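Local coordinates for protein ribulose bisphosphate carboxylase (Hyperthermus butylicus DSM 5456, PDB 6HUN) that probably adds carbon dioxide and water to ribulose 1,5-bisphosphate to give two molecules of 3-phosphoglycerate, as a form III Rubisco of an archaeal AMP degradation pathway, at residues 116-121 and 140-145; 125-130 and 306-311. One frame throughout, in Å; residues are numbered along the deposited sequence.

Contact 1 of 2, residues 116-121 and 140-145; sequences PNFASS and VYFPPS
Phe118, on helix 115-122, meets Val140 near the end of strand 132-141 and Phe142 just beyond it, so that a helix of the alpha+beta N-terminal domain of Rubisco packs against the end of the strand that follows it in the chain. The two phenyl rings form an offset edge-to-face pair: Phe142 turns its CE1-CZ edge toward one face of Phe118, with the planes at 61° and the centroids 5.3 Å apart. The pair is off-centre, its nearest atoms being Phe118 CE1 and Phe142 CE1 at 3.5 Å. With CG anti to the backbone N (chi1 165°), the Phe118 ring is directed at the 140-145 segment. Val140 comes from the opposite direction. Its methyl CG1 lies over one face of Phe142, offset toward that ring's rim, and is also 4.0 Å from Phe118 CE1, so that this one methyl meets both rings. Helix 312-322 of the catalytic domain adds Leu318 against Phe118, Leu314 against Val140 and Met321 against Phe142. A leucine in place of Phe118 would probably leave the edge of Phe142 without an aromatic face to meet and open a gap beside Val140. At the rim of Phe118, in its ring plane, Val140 CG2 sits 4.0 Å from Phe118 CZ.

Contact 2 of 2, residues 125-130 and 306-311; sequences NIFGMK and PKHGVS
Phe127 presents the edge of its ring to the face of the His308 imidazole, an edge-to-face pair with centroids 5.5 Å apart and planes at 67°. Its CD1 does the touching, 4.0 Å from His308 CE1. Strand 309-310, from the catalytic domain, extends the N-terminal sheet by pairing in parallel with strand 132-141, Gly309 bonding to Leu135 and Val137, and Phe127 packs on this added edge beside the second subunit. Phe127 CE1 lies 3.2 Å from Gly309 O, which approaches the ring at its edge and near its plane. Phe127 CZ then meets the methyl Val310 CG2 at 3.8 Å. A chi1 of -77° sets CG of Phe127 anti to its own carbonyl carbon, swinging the ring across to the strand. Phe127 O lies in the plane of the imidazole, 3.5 Å from His308 CE1, and accepts a hydrogen bond from Arg304 of the second subunit. Both imidazole nitrogens are engaged, ND1 with Leu135 N and NE2 with Ala300 O of the second subunit, which fixes the ring's rotation. Since Leu135 N is a donor and Ala300 O an acceptor, these bonds are consistent with a neutral imidazole protonated at NE2.

In the fold
Contact 1 is wholly buried; contact 2 is largely so, with His308 partly exposed. Both draw on the sheet in which strands 132-141 and 309-310 run side by side. Contact 1 joins two nearby parts of the N-terminal domain; contact 2 ties a loop of that domain to a short strand from the catalytic domain, 176 residues away. Their centres lie 17 Å apart. Contact 1, inside the domain, is purely apolar; contact 2, beside the subunit interface, combines a phenyl, an imidazole, a valine methyl and backbone carbonyls, with polar atoms bonded to the second subunit. In contact 1 that subunit bonds instead to Asn117 and Ser121, beside the ring cluster.

Contact 1 of 2, residues 116-121 and 140-145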
ATOM      1  N   PRO A 116       6.850   7.606  -2.535  1.00 22.06           N
ATOM      2  CA  PRO A 116       7.453   6.445  -1.883  1.00 19.82           C
ATOM      3  C   PRO A 116       8.494   6.812  -0.854  1.00 28.03           C
ATOM      4  O   PRO A 116       8.541   6.162   0.204  1.00 24.98           O
ATOM      5  CB  PRO A 116       8.074   5.665  -3.053  1.00 28.46           C
ATOM      6  CG  PRO A 116       7.100   5.999  -4.197  1.00 26.41           C
ATOM      7  CD  PRO A 116       6.882   7.470  -4.008  1.00 25.84           C
ATOM      8  N   ASN A 117       9.338   7.789  -1.134  1.00 27.87           N
ATOM      9  CA  ASN A 117      10.384   8.065  -0.130  1.00 29.50           C
ATOM     10  C   ASN A 117       9.761   8.717   1.106  1.00 26.81           C
ATOM     11  O   ASN A 117      10.150   8.430   2.236  1.00 31.24           O
ATOM     12  CB  ASN A 117      11.456   8.968  -0.700  1.00 29.88           C
ATOM     13  CG  ASN A 117      12.541   9.289   0.326  1.00 32.28           C
ATOM     14  OD1 ASN A 117      12.778  10.469   0.639  1.00 35.00           O
ATOM     15  ND2 ASN A 117      13.237   8.249   0.810  1.00 31.26           N
ATOM     16  N   PHE A 118       8.770   9.570   0.897  1.00 24.76           N
ATOM     17  CA  PHE A 118       8.059  10.172   2.025  1.00 22.67           C
ATOM     18  C   PHE A 118       7.448   9.111   2.891  1.00 22.96           C
ATOM     19  O   PHE A 118       7.651   9.078   4.119  1.00 25.04           O
ATOM     20  CB  PHE A 118       6.948  11.145   1.522  1.00 25.29           C
ATOM     21  CG  PHE A 118       5.987  11.499   2.610  1.00 26.78           C
ATOM     22  CD1 PHE A 118       6.329  12.511   3.498  1.00 31.90           C
ATOM     23  CD2 PHE A 118       4.817  10.783   2.800  1.00 27.88           C
ATOM     24  CE1 PHE A 118       5.500  12.817   4.540  1.00 35.26           C
ATOM     25  CE2 PHE A 118       3.958  11.081   3.863  1.00 32.19           C
ATOM     26  CZ  PHE A 118       4.328  12.088   4.745  1.00 27.47           C
ATOM     27  N   ALA A 119       6.740   8.165   2.259  1.00 19.66           N
ATOM     28  CA  ALA A 119       6.068   7.111   3.012  1.00 18.47           C
ATOM     29  C   ALA A 119       7.069   6.206   3.731  1.00 18.38           C
ATOM     30  O   ALA A 119       6.783   5.695   4.824  1.00 20.77           O
ATOM     31  CB  ALA A 119       5.208   6.270   2.079  1.00 20.39           C
ATOM     32  N   SER A 120       8.226   5.948   3.123  0.57 22.57           N
ATOM     33  CA  SER A 120       9.154   5.057   3.817  0.57 25.34           C
ATOM     34  C   SER A 120       9.666   5.659   5.118  0.57 27.48           C
ATOM     35  O   SER A 120      10.121   4.905   5.985  0.57 29.43           O
ATOM     36  CB  SER A 120      10.351   4.723   2.933  0.57 28.11           C
ATOM     37  OG  SER A 120      11.158   5.874   2.748  0.57 29.15           O
ATOM     38  N   SER A 121       9.628   6.990   5.248  1.00 26.09           N
ATOM     39  CA  SER A 121      10.063   7.681   6.478  1.00 30.88           C
ATOM     40  C   SER A 121       8.909   7.777   7.471  1.00 29.98           C
ATOM     41  O   SER A 121       8.907   7.153   8.536  1.00 34.27           O
ATOM     42  CB  SER A 121      10.523   9.096   6.120  1.00 30.34           C
ATOM     43  OG  SER A 121      11.871   9.000   5.612  1.00 39.45           O
ATOM     44  N   VAL A 140       0.040  15.673   8.087  1.00 24.07           N
ATOM     45  CA  VAL A 140       1.424  16.102   7.840  1.00 23.86           C
ATOM     46  C   VAL A 140       1.306  17.410   7.121  1.00 26.51           C
ATOM     47  O   VAL A 140       0.541  17.505   6.156  1.00 28.80           O
ATOM     48  CB  VAL A 140       2.226  15.086   6.992  1.00 22.78           C
ATOM     49  CG1 VAL A 140       3.640  15.629   6.716  1.00 25.38           C
ATOM     50  CG2 VAL A 140       2.373  13.762   7.756  1.00 21.48           C
ATOM     51  N   TYR A 141       2.057  18.407   7.618  1.00 28.03           N
ATOM     52  CA  TYR A 141       2.143  19.717   7.005  1.00 30.09           C
ATOM     53  C   TYR A 141       3.331  19.684   6.070  1.00 30.93           C
ATOM     54  O   TYR A 141       4.445  19.313   6.490  1.00 31.77           O
ATOM     55  CB  TYR A 141       2.363  20.785   8.063  1.00 32.81           C
ATOM     56  CG  TYR A 141       3.007  22.044   7.462  1.00 35.65           C
ATOM     57  CD1 TYR A 141       2.236  22.921   6.730  1.00 39.83           C
ATOM     58  CD2 TYR A 141       4.360  22.298   7.591  1.00 37.85           C
ATOM     59  CE1 TYR A 141       2.784  24.111   6.166  1.00 41.54           C
ATOM     60  CE2 TYR A 141       4.958  23.502   7.003  1.00 40.80           C
ATOM     61  CZ  TYR A 141       4.132  24.367   6.294  1.00 42.60           C
ATOM     62  OH  TYR A 141       4.611  25.521   5.707  1.00 44.17           O
ATOM     63  N   PHE A 142       3.092  20.059   4.814  1.00 30.88           N
ATOM     64  CA  PHE A 142       4.131  20.107   3.797  1.00 31.87           C
ATOM     65  C   PHE A 142       4.491  21.563   3.541  1.00 34.97           C
ATOM     66  O   PHE A 142       3.599  22.334   3.165  1.00 35.32           O
ATOM     67  CB  PHE A 142       3.669  19.444   2.509  1.00 29.88           C
ATOM     68  CG  PHE A 142       3.414  17.978   2.681  1.00 32.30           C
ATOM     69  CD1 PHE A 142       4.484  17.117   2.800  1.00 36.26           C
ATOM     70  CD2 PHE A 142       2.153  17.501   2.827  1.00 33.51           C
ATOM     71  CE1 PHE A 142       4.269  15.745   2.999  1.00 36.23           C
ATOM     72  CE2 PHE A 142       1.928  16.113   2.992  1.00 29.31           C
ATOM     73  CZ  PHE A 142       2.987  15.269   3.094  1.00 31.95           C
ATOM     74  N   PRO A 143       5.743  21.981   3.727  1.00 37.44           N
ATOM     75  CA  PRO A 143       6.106  23.414   3.423  1.00 40.77           C
ATOM     76  C   PRO A 143       6.175  23.659   1.932  1.00 41.06           C
ATOM     77  O   PRO A 143       6.352  22.722   1.144  1.00 39.25           O
ATOM     78  CB  PRO A 143       7.481  23.582   4.071  1.00 43.30           C
ATOM     79  CG  PRO A 143       8.082  22.237   4.081  1.00 41.41           C
ATOM     80  CD  PRO A 143       6.904  21.227   4.253  1.00 37.72           C
ATOM     81  N   PRO A 144       6.080  24.940   1.496  1.00 43.63           N
ATOM     82  CA  PRO A 144       6.000  25.222   0.062  1.00 44.01           C
ATOM     83  C   PRO A 144       7.129  24.630  -0.748  1.00 44.26           C
ATOM     84  O   PRO A 144       6.906  24.223  -1.882  1.00 43.12           O
ATOM     85  CB  PRO A 144       6.037  26.777   0.011  1.00 47.61           C
ATOM     86  CG  PRO A 144       5.475  27.198   1.292  1.00 47.96           C
ATOM     87  CD  PRO A 144       5.825  26.126   2.322  1.00 46.10           C
ATOM     88  N   SER A 145       8.354  24.624  -0.234  1.00 46.08           N
ATOM     89  CA  SER A 145       9.487  24.220  -1.054  1.00 46.97           C
ATOM     90  C   SER A 145       9.462  22.725  -1.309  1.00 48.21           C
ATOM     91  O   SER A 145       9.975  22.243  -2.324  1.00 43.71           O
ATOM     92  CB  SER A 145      10.785  24.628  -0.369  1.00 54.88           C
ATOM     93  OG  SER A 145      10.814  24.020   0.914  1.00 59.51           O
TER

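Contact 2 of 2, residues 125-130 and 306-311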
ATOM      1  N   ASN A 125       8.749   2.136   9.158  1.00 21.87           N
ATOM      2  CA  ASN A 125       8.972   1.163  10.227  1.00 22.38           C
ATOM      3  C   ASN A 125       8.372   1.580  11.565  1.00 24.22           C
ATOM      4  O   ASN A 125       8.301   0.737  12.494  1.00 23.99           O
ATOM      5  CB  ASN A 125      10.486   0.992  10.449  1.00 28.35           C
ATOM      6  CG  ASN A 125      11.148   0.138   9.400  1.00 36.63           C
ATOM      7  OD1 ASN A 125      10.481  -0.561   8.642  1.00 31.88           O
ATOM      8  ND2 ASN A 125      12.488   0.183   9.355  1.00 42.43           N
ATOM      9  N   ILE A 126       8.114   2.877  11.743  1.00 22.46           N
ATOM     10  CA  ILE A 126       7.622   3.330  13.049  1.00 26.07           C
ATOM     11  C   ILE A 126       6.361   2.582  13.474  1.00 25.91           C
ATOM     12  O   ILE A 126       6.117   2.408  14.663  1.00 24.56           O
ATOM     13  CB  ILE A 126       7.397   4.851  13.056  1.00 27.68           C
ATOM     14  CG1 ILE A 126       6.486   5.322  11.891  1.00 20.86           C
ATOM     15  CG2 ILE A 126       8.803   5.596  13.152  1.00 28.62           C
ATOM     16  CD1 ILE A 126       6.307   6.908  12.046  1.00 25.11           C
ATOM     17  N   PHE A 127       5.588   2.048  12.521  1.00 21.51           N
ATOM     18  CA  PHE A 127       4.345   1.398  12.909  1.00 21.68           C
ATOM     19  C   PHE A 127       4.584   0.088  13.628  1.00 24.92           C
ATOM     20  O   PHE A 127       3.681  -0.405  14.324  1.00 20.55           O
ATOM     21  CB  PHE A 127       3.512   1.040  11.684  1.00 17.66           C
ATOM     22  CG  PHE A 127       2.792   2.194  11.047  1.00 17.02           C
ATOM     23  CD1 PHE A 127       1.755   2.881  11.738  1.00 16.34           C
ATOM     24  CD2 PHE A 127       3.171   2.603   9.763  1.00 17.93           C
ATOM     25  CE1 PHE A 127       1.078   3.931  11.132  1.00 20.32           C
ATOM     26  CE2 PHE A 127       2.519   3.674   9.135  1.00 18.17           C
ATOM     27  CZ  PHE A 127       1.422   4.329   9.845  1.00 16.78           C
ATOM     28  N   GLY A 128       5.735  -0.568  13.370  1.00 22.66           N
ATOM     29  CA  GLY A 128       5.969  -1.857  14.010  1.00 20.58           C
ATOM     30  C   GLY A 128       6.926  -1.843  15.186  1.00 27.92           C
ATOM     31  O   GLY A 128       7.360  -2.907  15.630  1.00 27.00           O
ATOM     32  N   MET A 129       7.267  -0.685  15.725  1.00 25.30           N
ATOM     33  CA  MET A 129       8.254  -0.662  16.798  1.00 31.24           C
ATOM     34  C   MET A 129       7.658  -1.244  18.087  1.00 30.29           C
ATOM     35  O   MET A 129       6.494  -1.012  18.394  1.00 28.53           O
ATOM     36  CB  MET A 129       8.743   0.788  17.031  1.00 32.34           C
ATOM     37  CG  MET A 129       9.534   1.379  15.844  1.00 31.40           C
ATOM     38  SD  MET A 129      10.155   3.045  16.262  1.00 44.55           S
ATOM     39  CE  MET A 129       8.672   3.789  16.861  1.00 35.95           C
ATOM     40  N   LYS A 130       8.477  -1.992  18.854  1.00 33.38           N
ATOM     41  CA  LYS A 130       7.981  -2.635  20.077  1.00 34.78           C
ATOM     42  C   LYS A 130       7.550  -1.630  21.154  1.00 35.37           C
ATOM     43  O   LYS A 130       6.710  -1.949  22.018  1.00 37.90           O
ATOM     44  CB  LYS A 130       9.063  -3.550  20.681  1.00 41.91           C
ATOM     45  CG  LYS A 130       9.700  -4.609  19.778  1.00 50.72           C
ATOM     46  CD  LYS A 130      11.065  -5.022  20.396  1.00 58.03           C
ATOM     47  CE  LYS A 130      10.974  -4.913  21.939  1.00 63.49           C
ATOM     48  NZ  LYS A 130      12.273  -4.737  22.673  1.00 69.08           N
ATOM     49  N   PRO A 306      -9.005   4.312  14.923  1.00 23.36           N
ATOM     50  CA  PRO A 306      -8.528   5.649  15.309  1.00 22.63           C
ATOM     51  C   PRO A 306      -7.215   5.622  16.088  1.00 28.24           C
ATOM     52  O   PRO A 306      -6.654   6.721  16.373  1.00 26.34           O
ATOM     53  CB  PRO A 306      -9.642   6.195  16.235  1.00 25.00           C
ATOM     54  CG  PRO A 306     -10.685   5.148  16.319  1.00 35.56           C
ATOM     55  CD  PRO A 306     -10.116   3.857  15.784  1.00 30.19           C
ATOM     56  N   LYS A 307      -6.775   4.448  16.544  1.00 23.14           N
ATOM     57  CA  LYS A 307      -5.577   4.374  17.353  1.00 24.33           C
ATOM     58  C   LYS A 307      -4.352   3.875  16.578  1.00 22.34           C
ATOM     59  O   LYS A 307      -3.238   3.832  17.175  1.00 22.99           O
ATOM     60  CB  LYS A 307      -5.805   3.427  18.549  1.00 25.98           C
ATOM     61  CG  LYS A 307      -6.868   3.818  19.577  1.00 30.50           C
ATOM     62  CD  LYS A 307      -6.500   5.156  20.180  1.00 34.64           C
ATOM     63  CE  LYS A 307      -6.275   5.037  21.605  1.00 46.90           C
ATOM     64  NZ  LYS A 307      -5.128   4.169  22.070  1.00 49.07           N
ATOM     65  N   HIS A 308      -4.533   3.459  15.333  1.00 20.66           N
ATOM     66  CA  HIS A 308      -3.385   2.870  14.600  1.00 21.30           C
ATOM     67  C   HIS A 308      -3.590   2.917  13.117  1.00 17.88           C
ATOM     68  O   HIS A 308      -4.587   2.404  12.602  1.00 18.87           O
ATOM     69  CB  HIS A 308      -3.172   1.418  15.019  1.00 21.62           C
ATOM     70  CG  HIS A 308      -1.879   0.850  14.489  1.00 19.11           C
ATOM     71  ND1 HIS A 308      -0.673   1.094  15.107  1.00 20.64           N
ATOM     72  CD2 HIS A 308      -1.620   0.023  13.426  1.00 21.16           C
ATOM     73  CE1 HIS A 308       0.285   0.409  14.470  1.00 21.08           C
ATOM     74  NE2 HIS A 308      -0.258  -0.222  13.436  1.00 18.26           N
ATOM     75  N   GLY A 309      -2.622   3.475  12.381  1.00 17.18           N
ATOM     76  CA  GLY A 309      -2.799   3.422  10.925  1.00 15.86           C
ATOM     77  C   GLY A 309      -2.563   4.823  10.380  1.00 16.02           C
ATOM     78  O   GLY A 309      -1.709   5.548  10.898  1.00 17.43           O
ATOM     79  N   VAL A 310      -3.295   5.182   9.344  1.00 15.11           N
ATOM     80  CA  VAL A 310      -3.153   6.499   8.678  1.00 16.04           C
ATOM     81  C   VAL A 310      -4.562   7.075   8.546  1.00 19.56           C
ATOM     82  O   VAL A 310      -5.483   6.355   8.152  1.00 17.23           O
ATOM     83  CB  VAL A 310      -2.553   6.367   7.273  1.00 16.52           C
ATOM     84  CG1 VAL A 310      -2.301   7.826   6.693  1.00 14.82           C
ATOM     85  CG2 VAL A 310      -1.184   5.556   7.314  1.00 17.02           C
ATOM     86  N   SER A 311      -4.749   8.360   8.844  1.00 16.40           N
ATOM     87  CA  SER A 311      -6.085   8.915   8.658  1.00 16.74           C
ATOM     88  C   SER A 311      -6.408   9.002   7.176  1.00 16.22           C
ATOM     89  O   SER A 311      -5.527   9.175   6.314  1.00 17.31           O
ATOM     90  CB  SER A 311      -6.179  10.334   9.283  1.00 22.59           C
ATOM     91  OG  SER A 311      -5.317  11.158   8.502  1.00 22.24           O
TER